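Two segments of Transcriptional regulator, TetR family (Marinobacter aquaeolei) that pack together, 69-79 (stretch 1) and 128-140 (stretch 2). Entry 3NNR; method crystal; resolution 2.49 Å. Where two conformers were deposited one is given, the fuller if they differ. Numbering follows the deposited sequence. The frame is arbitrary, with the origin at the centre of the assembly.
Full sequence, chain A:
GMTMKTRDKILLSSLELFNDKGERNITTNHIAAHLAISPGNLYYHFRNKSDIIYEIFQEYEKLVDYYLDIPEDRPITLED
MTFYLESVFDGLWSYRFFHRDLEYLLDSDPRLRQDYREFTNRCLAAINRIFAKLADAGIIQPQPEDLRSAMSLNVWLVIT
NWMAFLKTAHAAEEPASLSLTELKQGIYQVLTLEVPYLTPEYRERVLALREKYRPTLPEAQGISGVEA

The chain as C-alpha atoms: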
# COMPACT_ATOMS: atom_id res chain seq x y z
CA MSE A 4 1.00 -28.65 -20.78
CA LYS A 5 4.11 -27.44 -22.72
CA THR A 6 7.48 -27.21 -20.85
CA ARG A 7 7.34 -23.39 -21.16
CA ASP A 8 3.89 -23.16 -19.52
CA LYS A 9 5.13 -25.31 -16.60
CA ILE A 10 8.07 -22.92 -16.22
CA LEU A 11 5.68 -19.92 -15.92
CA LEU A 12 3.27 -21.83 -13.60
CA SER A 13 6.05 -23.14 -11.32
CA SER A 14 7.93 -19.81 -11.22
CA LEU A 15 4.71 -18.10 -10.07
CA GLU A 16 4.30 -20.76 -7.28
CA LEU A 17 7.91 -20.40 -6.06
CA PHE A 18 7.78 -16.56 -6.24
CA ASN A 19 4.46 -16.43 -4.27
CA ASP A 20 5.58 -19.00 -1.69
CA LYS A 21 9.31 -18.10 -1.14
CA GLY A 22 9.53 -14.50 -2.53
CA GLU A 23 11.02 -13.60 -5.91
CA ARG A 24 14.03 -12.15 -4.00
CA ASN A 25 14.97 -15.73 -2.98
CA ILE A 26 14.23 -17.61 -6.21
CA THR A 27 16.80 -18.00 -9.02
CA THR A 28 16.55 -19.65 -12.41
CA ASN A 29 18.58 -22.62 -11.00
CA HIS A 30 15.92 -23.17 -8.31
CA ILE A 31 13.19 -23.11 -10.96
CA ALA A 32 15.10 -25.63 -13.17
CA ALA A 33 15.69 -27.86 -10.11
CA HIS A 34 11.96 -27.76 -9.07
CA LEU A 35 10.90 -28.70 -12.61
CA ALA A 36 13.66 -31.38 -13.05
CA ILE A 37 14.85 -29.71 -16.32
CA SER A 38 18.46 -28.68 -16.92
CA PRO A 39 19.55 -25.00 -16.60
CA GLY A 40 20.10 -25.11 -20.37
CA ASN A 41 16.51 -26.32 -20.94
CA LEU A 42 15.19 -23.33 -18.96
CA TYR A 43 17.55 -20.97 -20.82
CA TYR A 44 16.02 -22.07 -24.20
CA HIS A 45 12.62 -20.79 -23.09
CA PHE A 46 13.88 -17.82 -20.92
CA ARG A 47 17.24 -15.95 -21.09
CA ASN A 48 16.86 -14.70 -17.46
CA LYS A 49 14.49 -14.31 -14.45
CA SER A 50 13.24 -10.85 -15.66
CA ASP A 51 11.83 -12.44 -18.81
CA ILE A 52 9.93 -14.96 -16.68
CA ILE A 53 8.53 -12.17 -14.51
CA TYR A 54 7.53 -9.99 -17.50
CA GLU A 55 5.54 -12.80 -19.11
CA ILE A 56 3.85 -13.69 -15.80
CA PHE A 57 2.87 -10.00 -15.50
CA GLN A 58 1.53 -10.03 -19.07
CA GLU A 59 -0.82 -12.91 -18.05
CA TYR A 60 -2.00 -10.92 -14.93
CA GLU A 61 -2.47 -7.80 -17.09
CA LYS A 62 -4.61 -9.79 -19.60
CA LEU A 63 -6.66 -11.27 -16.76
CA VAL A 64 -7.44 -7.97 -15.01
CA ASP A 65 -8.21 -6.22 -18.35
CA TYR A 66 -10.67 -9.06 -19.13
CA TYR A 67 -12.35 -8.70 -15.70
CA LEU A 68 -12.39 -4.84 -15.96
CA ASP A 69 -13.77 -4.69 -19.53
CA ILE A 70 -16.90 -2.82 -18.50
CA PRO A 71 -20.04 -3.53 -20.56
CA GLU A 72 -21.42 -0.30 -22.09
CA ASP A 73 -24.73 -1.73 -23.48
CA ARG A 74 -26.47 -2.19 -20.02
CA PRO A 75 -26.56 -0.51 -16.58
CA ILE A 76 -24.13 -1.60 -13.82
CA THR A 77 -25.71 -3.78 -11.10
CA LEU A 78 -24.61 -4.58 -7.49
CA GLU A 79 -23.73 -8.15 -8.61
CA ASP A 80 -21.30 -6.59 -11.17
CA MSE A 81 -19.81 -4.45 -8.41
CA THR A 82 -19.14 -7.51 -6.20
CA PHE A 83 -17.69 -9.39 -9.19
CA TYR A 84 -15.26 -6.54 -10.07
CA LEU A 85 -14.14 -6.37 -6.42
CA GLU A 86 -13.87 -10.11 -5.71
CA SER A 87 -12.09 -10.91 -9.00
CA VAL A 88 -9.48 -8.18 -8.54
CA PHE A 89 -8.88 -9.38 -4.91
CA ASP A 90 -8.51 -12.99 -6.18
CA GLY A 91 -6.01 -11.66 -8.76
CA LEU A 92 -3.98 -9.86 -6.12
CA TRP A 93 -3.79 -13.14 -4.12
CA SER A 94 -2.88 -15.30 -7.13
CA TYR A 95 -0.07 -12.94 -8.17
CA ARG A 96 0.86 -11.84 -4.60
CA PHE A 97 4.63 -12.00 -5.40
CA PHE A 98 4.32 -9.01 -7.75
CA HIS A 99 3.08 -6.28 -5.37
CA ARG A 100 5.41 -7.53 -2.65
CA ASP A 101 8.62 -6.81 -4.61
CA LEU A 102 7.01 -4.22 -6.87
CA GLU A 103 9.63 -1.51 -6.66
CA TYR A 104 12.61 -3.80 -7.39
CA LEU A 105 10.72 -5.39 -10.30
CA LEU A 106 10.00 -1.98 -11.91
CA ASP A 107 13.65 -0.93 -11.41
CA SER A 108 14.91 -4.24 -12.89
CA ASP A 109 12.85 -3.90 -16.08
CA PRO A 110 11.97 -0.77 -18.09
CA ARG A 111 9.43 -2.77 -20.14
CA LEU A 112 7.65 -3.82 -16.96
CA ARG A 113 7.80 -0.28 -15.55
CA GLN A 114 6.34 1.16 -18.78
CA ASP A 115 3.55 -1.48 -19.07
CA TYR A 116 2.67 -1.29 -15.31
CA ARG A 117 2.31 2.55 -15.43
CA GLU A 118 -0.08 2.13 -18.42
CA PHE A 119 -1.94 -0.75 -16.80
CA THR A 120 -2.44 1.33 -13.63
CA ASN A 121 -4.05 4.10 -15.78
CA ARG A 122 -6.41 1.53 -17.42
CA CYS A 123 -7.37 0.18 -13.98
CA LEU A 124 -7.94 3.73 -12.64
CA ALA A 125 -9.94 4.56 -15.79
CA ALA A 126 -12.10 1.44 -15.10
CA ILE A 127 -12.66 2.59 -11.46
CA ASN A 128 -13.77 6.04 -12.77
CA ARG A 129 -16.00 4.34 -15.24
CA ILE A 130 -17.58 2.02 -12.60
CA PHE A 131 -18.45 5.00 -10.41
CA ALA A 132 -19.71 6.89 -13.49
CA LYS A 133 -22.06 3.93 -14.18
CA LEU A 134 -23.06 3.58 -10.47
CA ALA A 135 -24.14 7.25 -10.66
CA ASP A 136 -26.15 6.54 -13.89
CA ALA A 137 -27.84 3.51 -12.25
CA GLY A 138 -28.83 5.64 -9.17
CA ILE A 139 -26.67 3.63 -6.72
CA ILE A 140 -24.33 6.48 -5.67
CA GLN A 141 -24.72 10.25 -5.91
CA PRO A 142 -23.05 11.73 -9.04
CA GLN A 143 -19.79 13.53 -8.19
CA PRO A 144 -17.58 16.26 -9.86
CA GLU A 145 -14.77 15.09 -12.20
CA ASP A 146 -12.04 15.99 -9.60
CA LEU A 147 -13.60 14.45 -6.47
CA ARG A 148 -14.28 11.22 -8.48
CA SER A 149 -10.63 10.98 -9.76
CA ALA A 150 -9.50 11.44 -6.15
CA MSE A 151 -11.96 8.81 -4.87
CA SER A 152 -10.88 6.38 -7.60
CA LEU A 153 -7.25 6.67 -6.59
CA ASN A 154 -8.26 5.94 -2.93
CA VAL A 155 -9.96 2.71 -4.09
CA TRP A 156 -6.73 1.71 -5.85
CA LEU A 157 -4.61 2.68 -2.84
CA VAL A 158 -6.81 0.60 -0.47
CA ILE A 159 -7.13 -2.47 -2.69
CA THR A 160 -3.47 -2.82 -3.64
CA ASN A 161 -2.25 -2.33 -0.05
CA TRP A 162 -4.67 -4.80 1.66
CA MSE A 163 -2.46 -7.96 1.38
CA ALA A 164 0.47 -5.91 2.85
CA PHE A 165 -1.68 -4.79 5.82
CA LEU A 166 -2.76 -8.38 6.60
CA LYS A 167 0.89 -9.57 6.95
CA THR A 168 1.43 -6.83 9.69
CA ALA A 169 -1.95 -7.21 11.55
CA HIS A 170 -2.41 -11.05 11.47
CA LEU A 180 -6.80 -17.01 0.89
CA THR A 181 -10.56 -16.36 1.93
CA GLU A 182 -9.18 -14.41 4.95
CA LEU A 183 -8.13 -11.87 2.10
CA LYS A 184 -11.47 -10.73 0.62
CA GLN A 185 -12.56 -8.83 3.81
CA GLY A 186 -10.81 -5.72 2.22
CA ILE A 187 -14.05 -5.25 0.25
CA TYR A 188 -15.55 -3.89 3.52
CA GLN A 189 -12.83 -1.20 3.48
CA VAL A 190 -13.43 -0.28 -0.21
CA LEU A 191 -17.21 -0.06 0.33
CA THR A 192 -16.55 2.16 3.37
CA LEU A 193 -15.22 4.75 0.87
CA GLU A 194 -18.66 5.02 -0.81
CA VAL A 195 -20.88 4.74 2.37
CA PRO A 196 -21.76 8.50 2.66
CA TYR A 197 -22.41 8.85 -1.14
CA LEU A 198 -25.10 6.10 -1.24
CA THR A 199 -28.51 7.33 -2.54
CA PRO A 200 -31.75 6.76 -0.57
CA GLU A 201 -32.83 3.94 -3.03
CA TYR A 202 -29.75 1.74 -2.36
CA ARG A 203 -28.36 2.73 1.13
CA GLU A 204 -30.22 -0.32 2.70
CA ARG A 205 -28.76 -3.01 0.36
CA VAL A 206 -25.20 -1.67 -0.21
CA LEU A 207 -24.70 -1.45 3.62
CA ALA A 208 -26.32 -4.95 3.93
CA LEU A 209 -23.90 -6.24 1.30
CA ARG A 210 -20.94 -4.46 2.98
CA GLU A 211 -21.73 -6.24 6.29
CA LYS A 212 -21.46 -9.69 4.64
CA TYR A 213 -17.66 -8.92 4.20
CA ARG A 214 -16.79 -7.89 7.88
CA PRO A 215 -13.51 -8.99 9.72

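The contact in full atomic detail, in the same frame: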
# COMPACT_ATOMS: atom_id res chain seq x y z
N ASP A 69 -13.29 -5.09 -18.22
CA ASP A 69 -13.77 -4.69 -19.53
C ASP A 69 -15.23 -4.49 -19.18
O ASP A 69 -15.99 -5.47 -19.06
CB ASP A 69 -13.55 -5.78 -20.59
CG ASP A 69 -13.98 -5.35 -21.98
OD1 ASP A 69 -14.62 -4.29 -22.17
OD2 ASP A 69 -13.67 -6.13 -22.90
N ILE A 70 -15.58 -3.22 -18.95
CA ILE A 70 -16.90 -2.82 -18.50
C ILE A 70 -17.89 -2.84 -19.67
O ILE A 70 -17.62 -2.23 -20.72
CB ILE A 70 -16.93 -1.38 -17.88
CG1 ILE A 70 -15.84 -1.19 -16.83
CG2 ILE A 70 -18.32 -1.05 -17.29
CD1 ILE A 70 -15.81 -2.22 -15.75
N PRO A 71 -19.02 -3.57 -19.51
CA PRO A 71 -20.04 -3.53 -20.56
C PRO A 71 -20.69 -2.15 -20.62
O PRO A 71 -21.02 -1.58 -19.56
CB PRO A 71 -21.05 -4.61 -20.13
CG PRO A 71 -20.43 -5.33 -19.02
CD PRO A 71 -19.39 -4.49 -18.43
N GLU A 72 -20.82 -1.62 -21.84
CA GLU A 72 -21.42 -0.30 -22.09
C GLU A 72 -22.88 -0.37 -22.55
O GLU A 72 -23.59 0.63 -22.47
CB GLU A 72 -20.56 0.49 -23.09
CG GLU A 72 -19.10 0.77 -22.63
CD GLU A 72 -18.99 1.61 -21.34
OE1 GLU A 72 -19.92 2.39 -21.03
OE2 GLU A 72 -17.96 1.49 -20.64
N ASP A 73 -23.35 -1.55 -22.99
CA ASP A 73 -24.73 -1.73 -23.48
C ASP A 73 -25.82 -2.04 -22.41
O ASP A 73 -26.94 -2.37 -22.79
CB ASP A 73 -24.76 -2.78 -24.63
CG ASP A 73 -24.33 -4.19 -24.18
OD1 ASP A 73 -23.68 -4.34 -23.12
OD2 ASP A 73 -24.61 -5.14 -24.93
N ARG A 74 -25.50 -1.95 -21.11
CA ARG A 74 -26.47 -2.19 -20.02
C ARG A 74 -26.06 -1.42 -18.77
O ARG A 74 -24.92 -1.00 -18.68
CB ARG A 74 -26.56 -3.70 -19.71
CG ARG A 74 -25.22 -4.39 -19.42
CD ARG A 74 -25.39 -5.88 -19.14
NE ARG A 74 -24.10 -6.57 -19.04
CZ ARG A 74 -23.50 -7.15 -20.07
NH1 ARG A 74 -24.07 -7.13 -21.27
NH2 ARG A 74 -22.33 -7.76 -19.91
N PRO A 75 -26.99 -1.23 -17.79
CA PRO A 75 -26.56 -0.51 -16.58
C PRO A 75 -25.79 -1.42 -15.62
O PRO A 75 -25.99 -2.63 -15.63
CB PRO A 75 -27.88 -0.02 -15.96
CG PRO A 75 -28.88 -0.98 -16.43
CD PRO A 75 -28.44 -1.50 -17.76
N ILE A 76 -24.92 -0.84 -14.80
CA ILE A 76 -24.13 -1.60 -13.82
C ILE A 76 -25.03 -2.02 -12.67
O ILE A 76 -25.79 -1.19 -12.18
CB ILE A 76 -22.91 -0.76 -13.28
CG1 ILE A 76 -21.99 -1.62 -12.42
CG2 ILE A 76 -23.35 0.48 -12.46
CD1 ILE A 76 -20.68 -0.98 -12.12
N THR A 77 -24.96 -3.29 -12.27
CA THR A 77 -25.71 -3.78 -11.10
C THR A 77 -24.78 -3.97 -9.87
O THR A 77 -23.56 -3.89 -9.99
CB THR A 77 -26.35 -5.14 -11.37
OG1 THR A 77 -25.31 -6.11 -11.49
CG2 THR A 77 -27.23 -5.13 -12.66
N LEU A 78 -25.37 -4.25 -8.71
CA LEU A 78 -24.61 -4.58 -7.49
C LEU A 78 -23.81 -5.90 -7.59
O LEU A 78 -22.75 -6.05 -6.95
CB LEU A 78 -25.56 -4.63 -6.28
CG LEU A 78 -26.21 -3.30 -5.86
CD1 LEU A 78 -27.16 -3.54 -4.70
CD2 LEU A 78 -25.15 -2.25 -5.48
N GLU A 79 -24.34 -6.84 -8.37
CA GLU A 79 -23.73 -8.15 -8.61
C GLU A 79 -22.44 -7.91 -9.44
O GLU A 79 -21.37 -8.50 -9.14
CB GLU A 79 -24.73 -9.11 -9.28
CG GLU A 79 -26.04 -9.51 -8.43
CD GLU A 79 -27.15 -8.40 -8.26
OE1 GLU A 79 -26.99 -7.27 -8.79
OE2 GLU A 79 -28.18 -8.66 -7.59
N ASN A 128 -12.99 4.83 -12.41
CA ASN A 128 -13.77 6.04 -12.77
C ASN A 128 -15.05 5.65 -13.45
O ASN A 128 -16.14 6.09 -13.05
CB ASN A 128 -13.01 7.01 -13.71
CG ASN A 128 -12.23 8.07 -12.95
OD1 ASN A 128 -12.82 8.90 -12.27
ND2 ASN A 128 -10.91 8.07 -13.10
N ARG A 129 -14.89 4.77 -14.44
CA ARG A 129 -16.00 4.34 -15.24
C ARG A 129 -17.07 3.58 -14.44
O ARG A 129 -18.26 3.79 -14.67
CB ARG A 129 -15.52 3.57 -16.49
CG ARG A 129 -16.57 3.34 -17.56
CD ARG A 129 -17.31 4.65 -17.96
NE ARG A 129 -18.40 4.40 -18.90
CZ ARG A 129 -19.46 5.20 -19.10
NH1 ARG A 129 -19.65 6.33 -18.40
NH2 ARG A 129 -20.38 4.84 -20.00
N ILE A 130 -16.64 2.75 -13.48
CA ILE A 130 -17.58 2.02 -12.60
C ILE A 130 -18.40 3.01 -11.77
O ILE A 130 -19.61 2.90 -11.71
CB ILE A 130 -16.87 1.01 -11.68
CG1 ILE A 130 -16.39 -0.20 -12.51
CG2 ILE A 130 -17.81 0.50 -10.61
CD1 ILE A 130 -15.19 -0.93 -11.89
N PHE A 131 -17.74 3.97 -11.15
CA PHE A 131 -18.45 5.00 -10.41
C PHE A 131 -19.38 5.80 -11.32
O PHE A 131 -20.50 6.10 -10.93
CB PHE A 131 -17.50 5.99 -9.75
CG PHE A 131 -16.67 5.45 -8.61
CD1 PHE A 131 -17.15 4.47 -7.72
CD2 PHE A 131 -15.44 6.06 -8.31
CE1 PHE A 131 -16.37 4.05 -6.65
CE2 PHE A 131 -14.66 5.66 -7.23
CZ PHE A 131 -15.13 4.65 -6.39
N ALA A 132 -18.90 6.15 -12.52
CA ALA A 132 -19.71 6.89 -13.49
C ALA A 132 -21.00 6.12 -13.76
O ALA A 132 -22.09 6.73 -13.73
CB ALA A 132 -18.93 7.19 -14.80
N LYS A 133 -20.88 4.79 -13.96
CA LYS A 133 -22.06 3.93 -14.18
C LYS A 133 -22.92 3.76 -12.93
O LYS A 133 -24.15 3.67 -13.05
CB LYS A 133 -21.71 2.55 -14.78
CG LYS A 133 -20.98 2.58 -16.13
CD LYS A 133 -21.38 1.48 -17.09
CE LYS A 133 -22.76 1.77 -17.69
NZ LYS A 133 -23.03 0.95 -18.86
N LEU A 134 -22.31 3.68 -11.74
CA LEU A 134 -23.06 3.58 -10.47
C LEU A 134 -23.94 4.84 -10.25
O LEU A 134 -25.04 4.76 -9.67
CB LEU A 134 -22.12 3.34 -9.28
CG LEU A 134 -21.37 1.99 -9.24
CD1 LEU A 134 -20.14 2.07 -8.28
CD2 LEU A 134 -22.30 0.84 -8.90
N ALA A 135 -23.42 5.99 -10.70
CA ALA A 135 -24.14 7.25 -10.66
C ALA A 135 -25.35 7.14 -11.60
O ALA A 135 -26.47 7.36 -11.17
CB ALA A 135 -23.22 8.42 -11.09
N ASP A 136 -25.10 6.72 -12.85
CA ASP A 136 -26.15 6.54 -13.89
C ASP A 136 -27.26 5.57 -13.48
O ASP A 136 -28.42 5.80 -13.79
CB ASP A 136 -25.55 6.09 -15.23
CG ASP A 136 -24.56 7.10 -15.83
OD1 ASP A 136 -24.85 8.31 -15.81
OD2 ASP A 136 -23.49 6.67 -16.33
N ALA A 137 -26.88 4.50 -12.77
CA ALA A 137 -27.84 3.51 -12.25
C ALA A 137 -28.60 3.98 -10.99
O ALA A 137 -29.54 3.31 -10.57
CB ALA A 137 -27.13 2.18 -11.98
N GLY A 138 -28.20 5.10 -10.38
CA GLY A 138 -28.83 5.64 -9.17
C GLY A 138 -28.39 4.99 -7.87
O GLY A 138 -29.08 5.09 -6.86
N ILE A 139 -27.22 4.35 -7.88
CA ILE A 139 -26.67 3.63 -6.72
C ILE A 139 -25.89 4.60 -5.82
O ILE A 139 -26.07 4.57 -4.60
CB ILE A 139 -25.82 2.42 -7.14
CG1 ILE A 139 -26.68 1.45 -7.97
CG2 ILE A 139 -25.27 1.72 -5.91
CD1 ILE A 139 -25.96 0.24 -8.51
N ILE A 140 -25.03 5.42 -6.41
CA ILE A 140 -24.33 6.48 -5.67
C ILE A 140 -24.75 7.82 -6.23
O ILE A 140 -25.35 7.90 -7.31
CB ILE A 140 -22.76 6.33 -5.66
CG1 ILE A 140 -22.10 6.65 -7.02
CG2 ILE A 140 -22.36 4.94 -5.19
CD1 ILE A 140 -20.59 6.58 -6.98

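How does the loop first meet the helix? Ile70 points its side chain toward stretch 2 and spans two residues on one helical face: its CD1 lies 3.9 Å from CG1 of Ile130, and its CG2 lies 4.0 Å from CD of Lys133. The second of these contacts uses the aliphatic part of the lysine, leaving the amine free to reach further along the loop.

What holds the charged groups at the exposed turn? The CA-to-CB bond of Glu72 runs sideways, yet the end of the side chain comes nearer and forms a salt bridge with Arg129. Its main hydrogen bond runs from Arg129 NH2 to Glu72 OE1, at 2.7 Å and nearly straight at 166°. Arg129 NE adds two weak bonds, 3.3 Å to Glu72 OE1 and 3.4 Å to Glu72 OE2, so the carboxylate sits at the edge of the guanidinium, with OE1 near its plane.

Where does the amine of Lys133 go? It meets the loop backbone, donating a 2.7 Å hydrogen bond from NZ to Arg74 O and a weak one of 3.3 Å from NZ to Pro71 O. One ammonium group thus ties together two carbonyls of the turn. Glu72 OE1 is 4.1 Å from Lys133 NZ, too far for a salt bridge, though the opposite charges remain near each other.

Which residue fills the space beyond the turn? Buried Ile76 does, covered over 116 Å², the largest share of any residue here. Its CD1 lies 3.6 Å from Ile130 CG2, while its CG2 packs 3.7 Å from Leu134 CD2 and only 3.3 Å from the backbone C of Lys133.

How does the contact finish? Thr77 turns away and caps the helix that Leu78 enters. Leu78 CD2 then reaches Ile139 CG2 at 4.0 Å, just past the Schellman turn at Gly138.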